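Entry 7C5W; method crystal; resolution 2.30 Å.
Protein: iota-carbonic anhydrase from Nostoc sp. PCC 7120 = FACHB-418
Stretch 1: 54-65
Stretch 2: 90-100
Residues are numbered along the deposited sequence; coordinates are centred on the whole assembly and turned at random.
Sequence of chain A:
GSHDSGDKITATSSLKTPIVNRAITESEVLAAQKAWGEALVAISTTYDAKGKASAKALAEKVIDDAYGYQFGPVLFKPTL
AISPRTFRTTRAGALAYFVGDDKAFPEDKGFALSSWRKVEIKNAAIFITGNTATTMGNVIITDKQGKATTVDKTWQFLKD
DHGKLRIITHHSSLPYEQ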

# COMPACT_ATOMS: atom_id res chain seq x y z
N SER A 54 -24.39 -12.90 28.26
CA SER A 54 -22.92 -13.10 28.38
C SER A 54 -22.31 -13.22 26.99
O SER A 54 -21.29 -12.54 26.74
CB SER A 54 -22.60 -14.31 29.22
OG SER A 54 -21.84 -13.95 30.37
N ALA A 55 -22.91 -14.05 26.14
CA ALA A 55 -22.54 -14.24 24.72
C ALA A 55 -22.55 -12.89 23.98
O ALA A 55 -21.57 -12.64 23.25
CB ALA A 55 -23.47 -15.23 24.07
N LYS A 56 -23.60 -12.07 24.17
CA LYS A 56 -23.77 -10.76 23.49
C LYS A 56 -22.60 -9.85 23.88
O LYS A 56 -21.97 -9.29 22.97
CB LYS A 56 -25.12 -10.10 23.84
N ALA A 57 -22.29 -9.74 25.17
CA ALA A 57 -21.24 -8.83 25.69
C ALA A 57 -19.89 -9.29 25.14
O ALA A 57 -19.02 -8.44 24.89
CB ALA A 57 -21.24 -8.82 27.20
N LEU A 58 -19.72 -10.60 24.97
CA LEU A 58 -18.45 -11.18 24.47
C LEU A 58 -18.36 -10.92 22.96
O LEU A 58 -17.29 -10.50 22.52
CB LEU A 58 -18.38 -12.67 24.78
CG LEU A 58 -17.12 -13.36 24.27
CD1 LEU A 58 -15.88 -12.63 24.73
CD2 LEU A 58 -17.04 -14.80 24.73
N ALA A 59 -19.45 -11.14 22.23
CA ALA A 59 -19.55 -10.88 20.77
C ALA A 59 -19.20 -9.41 20.49
O ALA A 59 -18.51 -9.16 19.49
CB ALA A 59 -20.92 -11.24 20.26
N GLU A 60 -19.64 -8.49 21.35
CA GLU A 60 -19.43 -7.03 21.17
C GLU A 60 -17.93 -6.71 21.22
O GLU A 60 -17.47 -5.93 20.36
CB GLU A 60 -20.20 -6.25 22.23
CG GLU A 60 -21.67 -6.10 21.89
CD GLU A 60 -22.44 -5.13 22.76
OE1 GLU A 60 -23.42 -5.57 23.38
OE2 GLU A 60 -22.05 -3.93 22.79
N LYS A 61 -17.22 -7.26 22.20
CA LYS A 61 -15.76 -7.03 22.38
C LYS A 61 -15.04 -7.70 21.19
O LYS A 61 -14.13 -7.07 20.61
CB LYS A 61 -15.29 -7.50 23.76
N VAL A 62 -15.50 -8.88 20.78
CA VAL A 62 -14.94 -9.64 19.62
C VAL A 62 -15.04 -8.77 18.35
O VAL A 62 -14.02 -8.60 17.67
CB VAL A 62 -15.66 -10.98 19.41
CG1 VAL A 62 -15.32 -11.56 18.04
CG2 VAL A 62 -15.33 -11.98 20.50
N ILE A 63 -16.21 -8.23 18.05
CA ILE A 63 -16.46 -7.39 16.84
C ILE A 63 -15.61 -6.12 16.91
O ILE A 63 -15.05 -5.70 15.87
CB ILE A 63 -17.96 -7.09 16.69
CG1 ILE A 63 -18.70 -8.33 16.19
CG2 ILE A 63 -18.18 -5.87 15.81
CD1 ILE A 63 -20.19 -8.24 16.33
N ASP A 64 -15.53 -5.52 18.10
CA ASP A 64 -14.74 -4.29 18.33
C ASP A 64 -13.25 -4.61 18.11
O ASP A 64 -12.55 -3.74 17.59
CB ASP A 64 -15.01 -3.69 19.72
CG ASP A 64 -16.32 -2.93 19.79
OD1 ASP A 64 -16.89 -2.64 18.71
OD2 ASP A 64 -16.77 -2.63 20.91
N ASP A 65 -12.82 -5.82 18.48
CA ASP A 65 -11.40 -6.26 18.42
C ASP A 65 -10.99 -6.70 17.01
O ASP A 65 -9.95 -6.24 16.55
CB ASP A 65 -11.16 -7.47 19.31
CG ASP A 65 -10.42 -7.14 20.58
OD1 ASP A 65 -10.71 -6.07 21.15
OD2 ASP A 65 -9.56 -7.95 20.98
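Stretch 2 90-100: TRAGALAYFVG

Stretch 2 enters as a loop residue, Thr90, followed by a helix from Arg91 to Val99, and it packs against stretch 1, which is helical throughout. The N-to-C directions of the two helices make an angle of 135°, so they run in broadly opposed senses but well short of antiparallel, and their axes approach to 9.9 Å. The register agrees with this: Lys56 CA lies 6.2 Å from Val99 CA, and Ala59 CA lies 6.5 Å from Leu95 CA, so the later residue of one helix faces the earlier residue of the other.

Within stretch 2 the helix start is capped. Gly93 N donates to Thr90 OG1 at 3.2 Å with an N-H...O angle of 159°, which satisfies an amide in the first turn, while Ala94 N reaches Thr90 O at 3.2 Å. The i to i+4 pattern then continues to Gly100 N, which donates to Ala96 O at 2.7 Å. Gly100 itself leaves helical geometry with a phi of 61°, a value that favours glycine.

The polar bonds between the stretches converge on Arg91. Its CA-to-CB bond points sideways, but chi1 to chi3 are all t, and this extended chain carries the guanidinium to two carboxylates spaced one helical turn apart. Arg91 NE donates to Asp64 OD1 at 2.8 Å (164°), and Arg91 NH2 donates to Glu60 OE2 at 3.0 Å (171°); each bond is part of a salt bridge. A weak third bond runs from Arg91 NH2 to Asp64 OD2 at 3.3 Å (161°), so both Asp64 carboxylate oxygens accept from the same group. Asp64 OD1 and Glu60 OE2 lie at the guanidinium edge, near its plane, where the N-H bonds point, a placement consistent with the angles of 164° and 171°.

Beside this charged cluster the contact is apolar. Ile63, whose CA-to-CB bond points toward stretch 2, sits among Arg91, Ala94, Leu95 and Phe98: Ile63 CD1 is 3.9 Å from Ala94 CB and 3.8 Å from Leu95 CB. Ile63 CD1 is a methyl carbon and cannot accept, so its 3.2 Å approach to Leu95 N is a packing contact; the amide is satisfied within its own helix by Arg91 O, at 3.0 Å from Leu95 N. Reciprocally, Leu95 sits among Lys56, Ala59, Glu60 and Ile63, with Leu95 CD1 3.7 Å from Ala59 CB and Leu95 CD2 3.7 Å from Glu60 CG. The small Ala59 also receives Val99, whose CG1 is 3.6 Å from Ala59 CB. In all, 477 Å² is buried, summed over both sides.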

# COMPACT_ATOMS: atom_id res chain seq x y z
N THR A 90 -22.53 -2.27 9.16
CA THR A 90 -22.53 -1.63 10.51
C THR A 90 -22.25 -2.67 11.59
O THR A 90 -22.59 -3.85 11.39
CB THR A 90 -23.85 -0.91 10.81
OG1 THR A 90 -24.83 -1.91 11.10
CG2 THR A 90 -24.33 -0.03 9.67
N ARG A 91 -21.62 -2.23 12.68
CA ARG A 91 -21.37 -3.00 13.92
C ARG A 91 -22.64 -3.77 14.33
O ARG A 91 -22.55 -4.98 14.61
CB ARG A 91 -20.91 -2.03 15.01
CG ARG A 91 -20.48 -2.67 16.31
CD ARG A 91 -20.04 -1.62 17.32
NE ARG A 91 -19.65 -2.22 18.59
CZ ARG A 91 -20.51 -2.68 19.50
NH1 ARG A 91 -21.81 -2.64 19.28
NH2 ARG A 91 -20.05 -3.19 20.63
N ALA A 92 -23.79 -3.08 14.38
CA ALA A 92 -25.07 -3.67 14.82
C ALA A 92 -25.44 -4.83 13.90
O ALA A 92 -25.90 -5.87 14.41
CB ALA A 92 -26.15 -2.61 14.82
N GLY A 93 -25.24 -4.67 12.59
CA GLY A 93 -25.49 -5.73 11.60
C GLY A 93 -24.69 -6.99 11.92
O GLY A 93 -25.26 -8.10 11.83
N ALA A 94 -23.42 -6.82 12.30
CA ALA A 94 -22.47 -7.93 12.56
C ALA A 94 -22.87 -8.64 13.85
O ALA A 94 -22.99 -9.87 13.82
CB ALA A 94 -21.05 -7.40 12.62
N LEU A 95 -23.06 -7.88 14.93
CA LEU A 95 -23.54 -8.40 16.24
C LEU A 95 -24.82 -9.21 16.04
O LEU A 95 -24.87 -10.40 16.44
CB LEU A 95 -23.80 -7.20 17.16
CG LEU A 95 -24.12 -7.56 18.61
CD1 LEU A 95 -23.00 -8.40 19.21
CD2 LEU A 95 -24.36 -6.31 19.43
N ALA A 96 -25.82 -8.60 15.41
CA ALA A 96 -27.14 -9.20 15.14
C ALA A 96 -26.93 -10.56 14.46
O ALA A 96 -27.54 -11.55 14.87
CB ALA A 96 -27.96 -8.26 14.30
N TYR A 97 -26.08 -10.62 13.43
CA TYR A 97 -25.87 -11.86 12.66
C TYR A 97 -25.43 -12.98 13.61
O TYR A 97 -25.91 -14.12 13.47
CB TYR A 97 -24.84 -11.69 11.54
CG TYR A 97 -24.48 -13.00 10.89
CD1 TYR A 97 -25.36 -13.63 10.02
CD2 TYR A 97 -23.30 -13.65 11.20
CE1 TYR A 97 -25.06 -14.85 9.45
CE2 TYR A 97 -22.97 -14.87 10.63
CZ TYR A 97 -23.86 -15.47 9.75
OH TYR A 97 -23.55 -16.67 9.17
N PHE A 98 -24.54 -12.67 14.55
CA PHE A 98 -23.84 -13.67 15.39
C PHE A 98 -24.73 -14.12 16.56
O PHE A 98 -24.73 -15.34 16.84
CB PHE A 98 -22.48 -13.13 15.86
CG PHE A 98 -21.42 -13.22 14.79
CD1 PHE A 98 -21.08 -14.44 14.24
CD2 PHE A 98 -20.80 -12.08 14.31
CE1 PHE A 98 -20.12 -14.53 13.25
CE2 PHE A 98 -19.85 -12.16 13.31
CZ PHE A 98 -19.51 -13.39 12.78
N VAL A 99 -25.47 -13.20 17.18
CA VAL A 99 -26.16 -13.43 18.48
C VAL A 99 -27.65 -13.07 18.40
O VAL A 99 -28.34 -13.27 19.40
CB VAL A 99 -25.47 -12.62 19.60
CG1 VAL A 99 -24.02 -13.03 19.78
CG2 VAL A 99 -25.59 -11.13 19.38
N GLY A 100 -28.15 -12.56 17.27
CA GLY A 100 -29.55 -12.12 17.11
C GLY A 100 -29.93 -11.01 18.08
O GLY A 100 -29.08 -10.12 18.33